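PDB 5J72: putative N-acetylmuramoyl-L-alanine amidase,autolysin cwp6 from Peptoclostridium difficile, which probably cleaves the amide bond between N-acetylmuramic acid and L-alanine in peptidoglycan, as a zinc-dependent autolysin that carries CWB2 modules for attachment to the cell wall. Local coordinates for residues A[63-74]-A[102-110]; A[541-549]-A[585-593]. All coordinates share one frame; numbering follows the deposited sequence. Where two conformers were deposited one is given.

Interaction 1: A[63-74]-A[102-110]; sequences YNKDPEYLNVWE and KDYDVTQEF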
loop_
_atom_site.group_PDB
_atom_site.type_symbol
_atom_site.label_atom_id
_atom_site.label_comp_id
_atom_site.label_asym_id
_atom_site.label_seq_id
_atom_site.Cartn_x
_atom_site.Cartn_y
_atom_site.Cartn_z
ATOM N N TYR A 63 -0.033 -8.900 -24.207
ATOM C CA TYR A 63 1.369 -9.179 -24.424
ATOM C C TYR A 63 1.600 -10.713 -24.244
ATOM O O TYR A 63 2.280 -11.136 -23.313
ATOM C CB TYR A 63 2.198 -8.361 -23.401
ATOM C CG TYR A 63 2.162 -6.894 -23.789
ATOM C CD1 TYR A 63 1.246 -6.017 -23.207
ATOM C CD2 TYR A 63 3.015 -6.389 -24.775
ATOM C CE1 TYR A 63 1.195 -4.674 -23.586
ATOM C CE2 TYR A 63 2.949 -5.060 -25.181
ATOM C CZ TYR A 63 2.042 -4.207 -24.578
ATOM O OH TYR A 63 1.926 -2.930 -25.021
ATOM N N ASN A 64 1.058 -11.347 -25.288
ATOM C CA ASN A 64 1.126 -12.795 -25.209
ATOM C C ASN A 64 2.157 -13.380 -26.168
ATOM O O ASN A 64 1.991 -14.528 -26.572
ATOM C CB ASN A 64 -0.247 -13.392 -25.561
ATOM C CG ASN A 64 -1.338 -13.178 -24.553
ATOM O OD1 ASN A 64 -2.523 -13.354 -24.905
ATOM N ND2 ASN A 64 -1.050 -12.801 -23.291
ATOM N N LYS A 65 3.165 -12.682 -26.494
ATOM C CA LYS A 65 4.240 -13.201 -27.362
ATOM C C LYS A 65 5.560 -13.079 -26.614
ATOM O O LYS A 65 5.810 -12.070 -25.959
ATOM C CB LYS A 65 4.327 -12.386 -28.684
ATOM C CG LYS A 65 3.049 -12.414 -29.566
ATOM C CD LYS A 65 2.766 -13.748 -30.190
ATOM C CE LYS A 65 3.755 -14.115 -31.285
ATOM N NZ LYS A 65 3.644 -13.218 -32.486
ATOM N N ASP A 66 6.426 -14.107 -26.701
ATOM C CA ASP A 66 7.704 -14.105 -26.005
ATOM C C ASP A 66 8.816 -13.926 -27.032
ATOM O O ASP A 66 9.131 -14.841 -27.778
ATOM C CB ASP A 66 7.842 -15.408 -25.212
ATOM C CG ASP A 66 8.549 -15.208 -23.889
ATOM O OD1 ASP A 66 8.995 -14.081 -23.608
ATOM O OD2 ASP A 66 8.704 -16.178 -23.162
ATOM N N PRO A 67 9.468 -12.762 -27.089
ATOM C CA PRO A 67 10.513 -12.525 -28.085
ATOM C C PRO A 67 11.816 -13.290 -27.877
ATOM O O PRO A 67 12.300 -13.409 -26.766
ATOM C CB PRO A 67 10.661 -10.990 -28.038
ATOM C CG PRO A 67 10.430 -10.696 -26.546
ATOM C CD PRO A 67 9.246 -11.568 -26.223
ATOM N N GLU A 68 12.364 -13.804 -28.991
ATOM C CA GLU A 68 13.625 -14.572 -28.938
ATOM C C GLU A 68 14.813 -13.664 -28.652
ATOM O O GLU A 68 15.827 -14.105 -28.083
ATOM C CB GLU A 68 13.888 -15.278 -30.290
ATOM C CG GLU A 68 12.789 -16.309 -30.594
ATOM C CD GLU A 68 12.805 -17.514 -29.651
ATOM O OE1 GLU A 68 13.755 -17.718 -28.869
ATOM O OE2 GLU A 68 11.838 -18.299 -29.699
ATOM N N TYR A 69 14.678 -12.379 -29.042
ATOM C CA TYR A 69 15.804 -11.460 -28.843
ATOM C C TYR A 69 15.206 -10.063 -28.748
ATOM O O TYR A 69 14.228 -9.776 -29.474
ATOM C CB TYR A 69 16.764 -11.543 -30.086
ATOM C CG TYR A 69 17.926 -10.566 -30.080
ATOM C CD1 TYR A 69 18.817 -10.516 -29.020
ATOM C CD2 TYR A 69 18.138 -9.690 -31.163
ATOM C CE1 TYR A 69 19.880 -9.622 -29.015
ATOM C CE2 TYR A 69 19.209 -8.810 -31.168
ATOM C CZ TYR A 69 20.065 -8.777 -30.093
ATOM O OH TYR A 69 21.102 -7.885 -30.092
ATOM N N LEU A 70 15.828 -9.228 -27.871
ATOM C CA LEU A 70 15.345 -7.863 -27.534
ATOM C C LEU A 70 14.045 -7.988 -26.724
ATOM O O LEU A 70 13.427 -9.059 -26.612
ATOM C CB LEU A 70 15.097 -6.924 -28.758
ATOM C CG LEU A 70 16.279 -6.850 -29.719
ATOM C CD1 LEU A 70 16.088 -5.825 -30.872
ATOM C CD2 LEU A 70 17.448 -6.438 -28.874
ATOM N N ASN A 71 13.639 -6.888 -26.097
ATOM C CA ASN A 71 12.434 -6.960 -25.280
ATOM C C ASN A 71 11.696 -5.635 -25.253
ATOM O O ASN A 71 11.018 -5.298 -24.247
ATOM C CB ASN A 71 12.796 -7.410 -23.814
ATOM C CG ASN A 71 13.564 -6.352 -23.025
ATOM O OD1 ASN A 71 14.206 -5.456 -23.586
ATOM N ND2 ASN A 71 13.497 -6.362 -21.675
ATOM N N VAL A 72 11.789 -4.882 -26.353
ATOM C CA VAL A 72 11.029 -3.614 -26.406
ATOM C C VAL A 72 10.117 -3.677 -27.633
ATOM O O VAL A 72 10.619 -3.866 -28.762
ATOM C CB VAL A 72 11.967 -2.398 -26.510
ATOM C CG1 VAL A 72 11.103 -1.116 -26.655
ATOM C CG2 VAL A 72 12.870 -2.318 -25.250
ATOM N N TRP A 73 8.817 -3.545 -27.431
ATOM C CA TRP A 73 7.845 -3.541 -28.494
ATOM C C TRP A 73 7.793 -2.139 -29.077
ATOM O O TRP A 73 7.551 -1.191 -28.327
ATOM C CB TRP A 73 6.459 -3.900 -27.925
ATOM C CG TRP A 73 6.388 -5.279 -27.458
ATOM C CD1 TRP A 73 6.380 -5.719 -26.158
ATOM C CD2 TRP A 73 6.393 -6.463 -28.287
ATOM N NE1 TRP A 73 6.421 -7.109 -26.138
ATOM C CE2 TRP A 73 6.417 -7.585 -27.433
ATOM C CE3 TRP A 73 6.360 -6.673 -29.686
ATOM C CZ2 TRP A 73 6.419 -8.903 -27.927
ATOM C CZ3 TRP A 73 6.355 -7.985 -30.179
ATOM C CH2 TRP A 73 6.389 -9.076 -29.307
ATOM N N GLU A 74 7.996 -2.002 -30.391
ATOM C CA GLU A 74 8.034 -0.677 -31.051
ATOM C C GLU A 74 6.894 -0.580 -32.015
ATOM O O GLU A 74 6.664 -1.494 -32.814
ATOM C CB GLU A 74 9.362 -0.535 -31.830
ATOM C CG GLU A 74 10.521 -0.565 -30.823
ATOM C CD GLU A 74 11.911 -0.301 -31.452
ATOM O OE1 GLU A 74 11.987 0.245 -32.518
ATOM O OE2 GLU A 74 12.909 -0.666 -30.837
ATOM N N LYS A 102 9.176 6.505 -30.468
ATOM C CA LYS A 102 9.774 5.949 -29.305
ATOM C C LYS A 102 8.967 6.266 -28.039
ATOM O O LYS A 102 9.133 5.567 -27.021
ATOM C CB LYS A 102 11.204 6.466 -29.098
ATOM C CG LYS A 102 12.233 5.724 -30.013
ATOM C CD LYS A 102 13.020 4.561 -29.278
ATOM C CE LYS A 102 13.105 3.273 -30.124
ATOM N NZ LYS A 102 13.334 1.990 -29.314
ATOM N N ASP A 103 8.133 7.299 -28.084
ATOM C CA ASP A 103 7.332 7.579 -26.884
ATOM C C ASP A 103 6.371 6.408 -26.561
ATOM O O ASP A 103 5.826 6.363 -25.433
ATOM C CB ASP A 103 6.401 8.773 -27.134
ATOM C CG ASP A 103 7.123 10.081 -27.319
ATOM O OD1 ASP A 103 6.481 11.036 -27.750
ATOM O OD2 ASP A 103 8.341 10.142 -27.038
ATOM N N TYR A 104 6.118 5.502 -27.515
ATOM C CA TYR A 104 5.185 4.397 -27.250
ATOM C C TYR A 104 5.900 3.049 -27.000
ATOM O O TYR A 104 5.225 2.042 -26.881
ATOM C CB TYR A 104 4.187 4.228 -28.427
ATOM C CG TYR A 104 3.565 5.565 -28.717
ATOM C CD1 TYR A 104 3.985 6.325 -29.810
ATOM C CD2 TYR A 104 2.657 6.148 -27.817
ATOM C CE1 TYR A 104 3.545 7.630 -29.997
ATOM C CE2 TYR A 104 2.215 7.474 -27.995
ATOM C CZ TYR A 104 2.678 8.202 -29.085
ATOM O OH TYR A 104 2.384 9.532 -29.249
ATOM N N ASP A 105 7.222 3.033 -26.906
ATOM C CA ASP A 105 7.927 1.734 -26.694
ATOM C C ASP A 105 7.507 1.090 -25.386
ATOM O O ASP A 105 7.417 1.793 -24.364
ATOM C CB ASP A 105 9.415 2.025 -26.562
ATOM C CG ASP A 105 10.102 2.312 -27.881
ATOM O OD1 ASP A 105 9.440 2.263 -28.929
ATOM O OD2 ASP A 105 11.284 2.589 -27.855
ATOM N N VAL A 106 7.278 -0.207 -25.379
ATOM C CA VAL A 106 6.846 -0.903 -24.163
ATOM C C VAL A 106 7.845 -1.978 -23.868
ATOM O O VAL A 106 8.151 -2.761 -24.792
ATOM C CB VAL A 106 5.419 -1.479 -24.401
ATOM C CG1 VAL A 106 5.048 -2.434 -23.266
ATOM C CG2 VAL A 106 4.414 -0.313 -24.504
ATOM N N THR A 107 8.412 -1.994 -22.638
ATOM C CA THR A 107 9.424 -2.981 -22.293
ATOM C C THR A 107 8.781 -4.195 -21.633
ATOM O O THR A 107 8.009 -4.065 -20.655
ATOM C CB THR A 107 10.461 -2.324 -21.355
ATOM O OG1 THR A 107 10.996 -1.195 -22.024
ATOM C CG2 THR A 107 11.588 -3.281 -21.009
ATOM N N GLN A 108 9.095 -5.382 -22.154
ATOM C CA GLN A 108 8.572 -6.637 -21.591
ATOM C C GLN A 108 9.676 -7.272 -20.783
ATOM O O GLN A 108 10.658 -7.815 -21.315
ATOM C CB GLN A 108 8.105 -7.579 -22.721
ATOM C CG GLN A 108 7.498 -8.882 -22.188
ATOM C CD GLN A 108 6.758 -9.572 -23.320
ATOM O OE1 GLN A 108 6.034 -8.945 -24.083
ATOM N NE2 GLN A 108 6.868 -10.919 -23.402
ATOM N N GLU A 109 9.540 -7.233 -19.457
ATOM C CA GLU A 109 10.562 -7.803 -18.573
ATOM C C GLU A 109 10.131 -9.212 -18.180
ATOM O O GLU A 109 9.050 -9.666 -18.546
ATOM C CB GLU A 109 10.625 -6.983 -17.282
ATOM C CG GLU A 109 10.756 -5.509 -17.537
ATOM C CD GLU A 109 12.228 -5.099 -17.720
ATOM O OE1 GLU A 109 12.504 -3.890 -17.701
ATOM O OE2 GLU A 109 13.084 -5.970 -17.885
ATOM N N PHE A 110 10.972 -9.907 -17.419
ATOM C CA PHE A 110 10.614 -11.244 -16.963
ATOM C C PHE A 110 11.087 -11.494 -15.538
ATOM O O PHE A 110 11.964 -10.782 -15.060
ATOM C CB PHE A 110 11.153 -12.339 -17.927
ATOM C CG PHE A 110 12.656 -12.396 -18.005
ATOM C CD1 PHE A 110 13.339 -11.688 -18.975
ATOM C CD2 PHE A 110 13.384 -13.179 -17.116
ATOM C CE1 PHE A 110 14.720 -11.736 -19.050
ATOM C CE2 PHE A 110 14.770 -13.228 -17.184
ATOM C CZ PHE A 110 15.432 -12.502 -18.150
HETATM O O HOH W 1 3.940 -9.830 -26.039
HETATM O O HOH W 2 8.910 -12.236 -21.623
HETATM O O HOH W 3 15.017 -4.678 -19.857
HETATM O O HOH W 4 4.956 -0.393 -27.945
HETATM O O HOH W 5 10.242 3.066 -31.513
#

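Interaction 2: A[541-549]-A[585-593]; sequences VEIYYKVKD and GKDYLYVLR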
loop_
_atom_site.group_PDB
_atom_site.type_symbol
_atom_site.label_atom_id
_atom_site.label_comp_id
_atom_site.label_asym_id
_atom_site.label_seq_id
_atom_site.Cartn_x
_atom_site.Cartn_y
_atom_site.Cartn_z
ATOM N N VAL A 541 -0.161 -10.738 34.530
ATOM C CA VAL A 541 0.757 -11.246 33.514
ATOM C C VAL A 541 1.750 -12.211 34.174
ATOM O O VAL A 541 2.173 -11.997 35.328
ATOM C CB VAL A 541 1.487 -10.010 32.851
ATOM C CG1 VAL A 541 2.136 -9.124 33.912
ATOM C CG2 VAL A 541 2.593 -10.471 31.900
ATOM N N GLU A 542 2.117 -13.286 33.457
ATOM C CA GLU A 542 3.111 -14.257 33.914
ATOM C C GLU A 542 3.806 -14.783 32.703
ATOM O O GLU A 542 3.221 -14.771 31.623
ATOM C CB GLU A 542 2.463 -15.432 34.657
ATOM C CG GLU A 542 1.353 -16.096 33.833
ATOM C CD GLU A 542 0.561 -17.126 34.689
ATOM O OE1 GLU A 542 0.492 -16.946 35.944
ATOM O OE2 GLU A 542 0.042 -18.104 34.113
ATOM N N ILE A 543 5.020 -15.224 32.856
ATOM C CA ILE A 543 5.725 -15.761 31.725
ATOM C C ILE A 543 6.339 -17.075 32.178
ATOM O O ILE A 543 6.910 -17.127 33.263
ATOM C CB ILE A 543 6.816 -14.732 31.285
ATOM C CG1 ILE A 543 6.125 -13.337 30.935
ATOM C CG2 ILE A 543 7.629 -15.307 30.100
ATOM C CD1 ILE A 543 7.059 -12.294 30.433
ATOM N N TYR A 544 6.263 -18.110 31.360
ATOM C CA TYR A 544 6.893 -19.384 31.656
ATOM C C TYR A 544 8.216 -19.461 31.019
ATOM O O TYR A 544 8.361 -19.017 29.860
ATOM C CB TYR A 544 6.036 -20.533 31.109
ATOM C CG TYR A 544 4.802 -20.696 31.944
ATOM C CD1 TYR A 544 3.640 -20.026 31.629
ATOM C CD2 TYR A 544 4.822 -21.468 33.112
ATOM C CE1 TYR A 544 2.524 -20.102 32.441
ATOM C CE2 TYR A 544 3.716 -21.544 33.931
ATOM C CZ TYR A 544 2.568 -20.856 33.596
ATOM O OH TYR A 544 1.467 -20.883 34.410
ATOM N N TYR A 545 9.207 -20.036 31.690
ATOM C CA TYR A 545 10.505 -20.162 31.061
ATOM C C TYR A 545 11.024 -21.607 31.324
ATOM O O TYR A 545 10.319 -22.336 31.998
ATOM C CB TYR A 545 11.481 -19.060 31.567
ATOM C CG TYR A 545 11.756 -19.148 33.057
ATOM C CD1 TYR A 545 10.823 -18.689 33.990
ATOM C CD2 TYR A 545 12.934 -19.711 33.531
ATOM C CE1 TYR A 545 11.061 -18.804 35.362
ATOM C CE2 TYR A 545 13.185 -19.815 34.898
ATOM C CZ TYR A 545 12.247 -19.365 35.806
ATOM O OH TYR A 545 12.531 -19.477 37.152
ATOM N N LYS A 546 12.180 -22.008 30.789
ATOM C CA LYS A 546 12.601 -23.409 30.913
ATOM C C LYS A 546 13.086 -23.730 32.355
ATOM O O LYS A 546 13.845 -22.955 32.944
ATOM C CB LYS A 546 13.709 -23.696 29.931
ATOM C CG LYS A 546 13.316 -23.618 28.472
ATOM C CD LYS A 546 14.448 -24.043 27.626
ATOM C CE LYS A 546 14.077 -24.097 26.188
ATOM N NZ LYS A 546 15.189 -24.669 25.330
ATOM N N VAL A 547 12.641 -24.863 32.907
ATOM C CA VAL A 547 13.012 -25.240 34.271
ATOM C C VAL A 547 14.529 -25.318 34.417
ATOM O O VAL A 547 15.030 -24.944 35.455
ATOM C CB VAL A 547 12.298 -26.582 34.625
ATOM C CG1 VAL A 547 12.922 -27.728 33.847
ATOM C CG2 VAL A 547 12.365 -26.829 36.137
ATOM N N LYS A 548 15.260 -25.761 33.399
ATOM C CA LYS A 548 16.711 -25.858 33.472
ATOM C C LYS A 548 17.382 -24.525 33.861
ATOM O O LYS A 548 18.509 -24.529 34.360
ATOM C CB LYS A 548 17.268 -26.337 32.129
ATOM C CG LYS A 548 17.535 -25.225 31.118
ATOM C CD LYS A 548 18.120 -25.773 29.842
ATOM C CE LYS A 548 18.646 -24.656 28.978
ATOM N NZ LYS A 548 19.232 -25.178 27.729
ATOM N N ASP A 549 16.700 -23.382 33.620
ATOM C CA ASP A 549 17.232 -22.039 33.937
ATOM C C ASP A 549 16.588 -21.506 35.220
ATOM O O ASP A 549 16.657 -20.305 35.473
ATOM C CB ASP A 549 16.930 -21.040 32.766
ATOM C CG ASP A 549 17.644 -21.373 31.465
ATOM O OD1 ASP A 549 18.659 -22.067 31.511
ATOM O OD2 ASP A 549 17.168 -20.922 30.375
ATOM N N GLY A 585 9.962 -34.529 35.169
ATOM C CA GLY A 585 10.975 -33.513 35.404
ATOM C C GLY A 585 11.165 -32.487 34.293
ATOM O O GLY A 585 11.711 -31.404 34.552
ATOM N N LYS A 586 10.717 -32.808 33.048
ATOM C CA LYS A 586 10.874 -31.899 31.897
ATOM C C LYS A 586 9.791 -30.836 31.894
ATOM O O LYS A 586 8.818 -30.946 32.611
ATOM C CB LYS A 586 10.883 -32.727 30.605
ATOM C CG LYS A 586 11.931 -33.847 30.705
ATOM C CD LYS A 586 12.786 -34.023 29.468
ATOM C CE LYS A 586 12.959 -35.504 29.134
ATOM N NZ LYS A 586 13.585 -35.701 27.789
ATOM N N ASP A 587 9.980 -29.756 31.087
ATOM C CA ASP A 587 8.991 -28.673 31.005
ATOM C C ASP A 587 7.667 -29.197 30.499
ATOM O O ASP A 587 7.639 -30.053 29.597
ATOM C CB ASP A 587 9.479 -27.585 30.007
ATOM C CG ASP A 587 10.692 -26.855 30.570
ATOM O OD1 ASP A 587 10.545 -26.207 31.585
ATOM O OD2 ASP A 587 11.775 -26.946 29.964
ATOM N N TYR A 588 6.634 -28.717 31.073
ATOM C CA TYR A 588 5.277 -29.110 30.705
ATOM C C TYR A 588 4.907 -28.613 29.281
ATOM O O TYR A 588 4.299 -29.349 28.504
ATOM C CB TYR A 588 4.386 -28.464 31.707
ATOM C CG TYR A 588 2.921 -28.594 31.385
ATOM C CD1 TYR A 588 2.213 -27.533 30.848
ATOM C CD2 TYR A 588 2.239 -29.777 31.632
ATOM C CE1 TYR A 588 0.855 -27.639 30.576
ATOM C CE2 TYR A 588 0.889 -29.893 31.360
ATOM C CZ TYR A 588 0.197 -28.823 30.836
ATOM O OH TYR A 588 -1.149 -28.931 30.596
ATOM N N LEU A 589 5.244 -27.348 28.974
ATOM C CA LEU A 589 4.886 -26.764 27.671
ATOM C C LEU A 589 5.718 -27.339 26.566
ATOM O O LEU A 589 6.955 -27.297 26.567
ATOM C CB LEU A 589 5.084 -25.208 27.746
ATOM C CG LEU A 589 4.111 -24.538 28.651
ATOM C CD1 LEU A 589 4.610 -23.102 28.923
ATOM C CD2 LEU A 589 2.700 -24.485 28.049
ATOM N N TYR A 590 5.038 -27.878 25.571
ATOM C CA TYR A 590 5.698 -28.459 24.399
ATOM C C TYR A 590 6.705 -27.506 23.772
ATOM O O TYR A 590 7.835 -27.913 23.438
ATOM C CB TYR A 590 4.600 -28.821 23.344
ATOM C CG TYR A 590 5.118 -29.684 22.214
ATOM C CD1 TYR A 590 5.976 -29.164 21.249
ATOM C CD2 TYR A 590 4.771 -31.034 22.127
ATOM C CE1 TYR A 590 6.477 -29.957 20.230
ATOM C CE2 TYR A 590 5.273 -31.839 21.111
ATOM C CZ TYR A 590 6.126 -31.294 20.163
ATOM O OH TYR A 590 6.646 -32.066 19.155
ATOM N N VAL A 591 6.333 -26.198 23.627
ATOM C CA VAL A 591 7.316 -25.327 22.873
ATOM C C VAL A 591 8.550 -25.012 23.694
ATOM O O VAL A 591 9.529 -24.483 23.142
ATOM C CB VAL A 591 6.641 -24.037 22.348
ATOM C CG1 VAL A 591 5.518 -24.432 21.369
ATOM C CG2 VAL A 591 6.065 -23.200 23.493
ATOM N N LEU A 592 8.509 -25.332 25.004
ATOM C CA LEU A 592 9.699 -25.134 25.839
ATOM C C LEU A 592 10.496 -26.456 25.861
ATOM O O LEU A 592 11.672 -26.497 25.545
ATOM C CB LEU A 592 9.262 -24.745 27.276
ATOM C CG LEU A 592 9.264 -23.244 27.553
ATOM C CD1 LEU A 592 8.394 -22.512 26.556
ATOM C CD2 LEU A 592 8.803 -22.967 28.950
ATOM N N ARG A 593 9.810 -27.549 26.173
ATOM C CA ARG A 593 10.466 -28.857 26.318
ATOM C C ARG A 593 11.124 -29.327 25.069
ATOM O O ARG A 593 12.212 -29.892 25.120
ATOM C CB ARG A 593 9.405 -29.883 26.792
ATOM C CG ARG A 593 9.979 -31.340 26.959
ATOM C CD ARG A 593 8.851 -32.260 27.503
ATOM N NE ARG A 593 7.891 -32.583 26.443
ATOM C CZ ARG A 593 6.677 -32.057 26.299
ATOM N NH1 ARG A 593 6.216 -31.171 27.181
ATOM N NH2 ARG A 593 5.929 -32.380 25.247
HETATM O O HOH W 6 8.559 -24.588 32.488
HETATM O O HOH W 7 14.365 -27.454 26.116
HETATM O O HOH W 8 14.365 -27.006 30.970
#

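Interaction 1: A[63-74]-A[102-110]
The strand beginning at Val-72 runs antiparallel to the one beginning at Val-106, with Val-72 and Thr-107 a non-hydrogen-bonded pair, and Trp-73 and Val-106 a hydrogen-bonded pair closed by Trp-73 N to Val-106 O (2.8 Å) and Val-106 N to Trp-73 O. One step on, Gln-108 N donates to Asn-71 O just where the loop enters the strand.

Gln-108 is the side chain to look at. Its CG stands anti to the backbone N (chi1 -178°) and the chain stays extended, carrying the amide across to the 65-67 loop. There both ends of the amide are used. Gln-108 NE2 donates to Lys-65 O at 3.0 Å, close to the amide plane, and gives a second proton to a water that also binds Asp-66 OD1. Gln-108 OE1 takes the indole N-H of Trp-73 (Trp-73 NE1 to Gln-108 OE1 2.8 Å), which approaches from above the carbonyl plane although OE1 lies nearly in the ring plane of the tryptophan. A water bridging OE1 to Lys-65 N completes the grip, so the amide's rotation is fixed.

These strands, 72-82 and 106-113, are neighbours in the beta-rich N-terminal domain of Cwp6, and strand 11-13 flanks 106-113 on its other edge. On the side of the sheet that carries Trp-73 and Val-106, the methyls of Val-106 pack against the Tyr-63 phenol, Val-106 CG1 lying 3.7 Å from Tyr-63 CZ, with Val-12 alongside.

On the opposite face, which carries Val-72 and Thr-107, Val-72 CG1 rests on Asp-105 CB (3.6 Å). Further along, Lys-102 bends back to put NZ 2.6 Å from Asp-105 OD2, and reaches Glu-74 OE2 more weakly at 3.1 Å; the ammonium would offset the repulsion between the two carboxylates.

Interaction 2: A[541-549]-A[585-593]
Asp-587 meets the backbone of Val-547: OD1 takes the N-H of Val-547 on its syn lone pair, at 2.8 Å from N and with an N-H...O angle of 162°. The carboxylate is brought there by a CG lying beside its own backbone N (chi1 -69°). Its other oxygen, OD2, is linked through a water to Lys-548 N, so one oxygen holds the start of the short 3-10 turn at 547-548 directly and the other through water. Val-547 closes over it: CG1, between the backbone N and the carbonyl carbon (chi1 71°), comes to 3.6 Å from Asp-587 OD1, with Gly-585 O a little farther off.

Lys-546 runs out fully extended beyond CG, past Leu-592. Its CE lies 3.5 Å from Leu-592 O, and NZ donates to a water that also lies close to that carbonyl, but the ammonium's direct protein partners are Asn-595 O and Tyr-597 O. Leu-592 in turn pushes CD2 against the peptide of Tyr-545, 3.5 Å from its O.

Nearer the strand, Leu-589 CD1 touches Tyr-544 CB at 3.7 Å, the two side chains crossing at about a right angle, while the tyrosine ring leads away to place its OH by Glu-542 OE2.

Within 585-593, Arg-593 NH1 binds Asp-587 O in the guanidinium plane, tying the loop back to the helix for which Leu-589 holds the N-cap position. That short helix, 590-593, rests on helix 511-521 through Tyr-590 and Val-591. Strand 541-544 lies between strands 599-606 and 574-578 of the amidase sheet, with helix 554-569 packed against it through Val-541 and Ile-543.

How the interactions relate
Interactions 1 and 2 belong to different domains, the N-terminal beta-rich domain and the amidase domain, with centres about 59 Å apart and no touch between them. Both are partly buried, yet they are built differently. Interaction 1 joins two neighbouring strands, so backbone pairing carries it, supplemented by a buried glutamine amide at one end and a charged cluster at the more exposed other end. Interaction 2 sets the end of a strand and the turn after it against a loop and short helix: a lone carboxylate-to-backbone bond, a water-mediated link and leucine contacts do the work. Each lies near a metal without binding it, the side chain of Tyr-104 about 7 Å from a calcium ion and that of Leu-589 about 8 Å from the zinc ion.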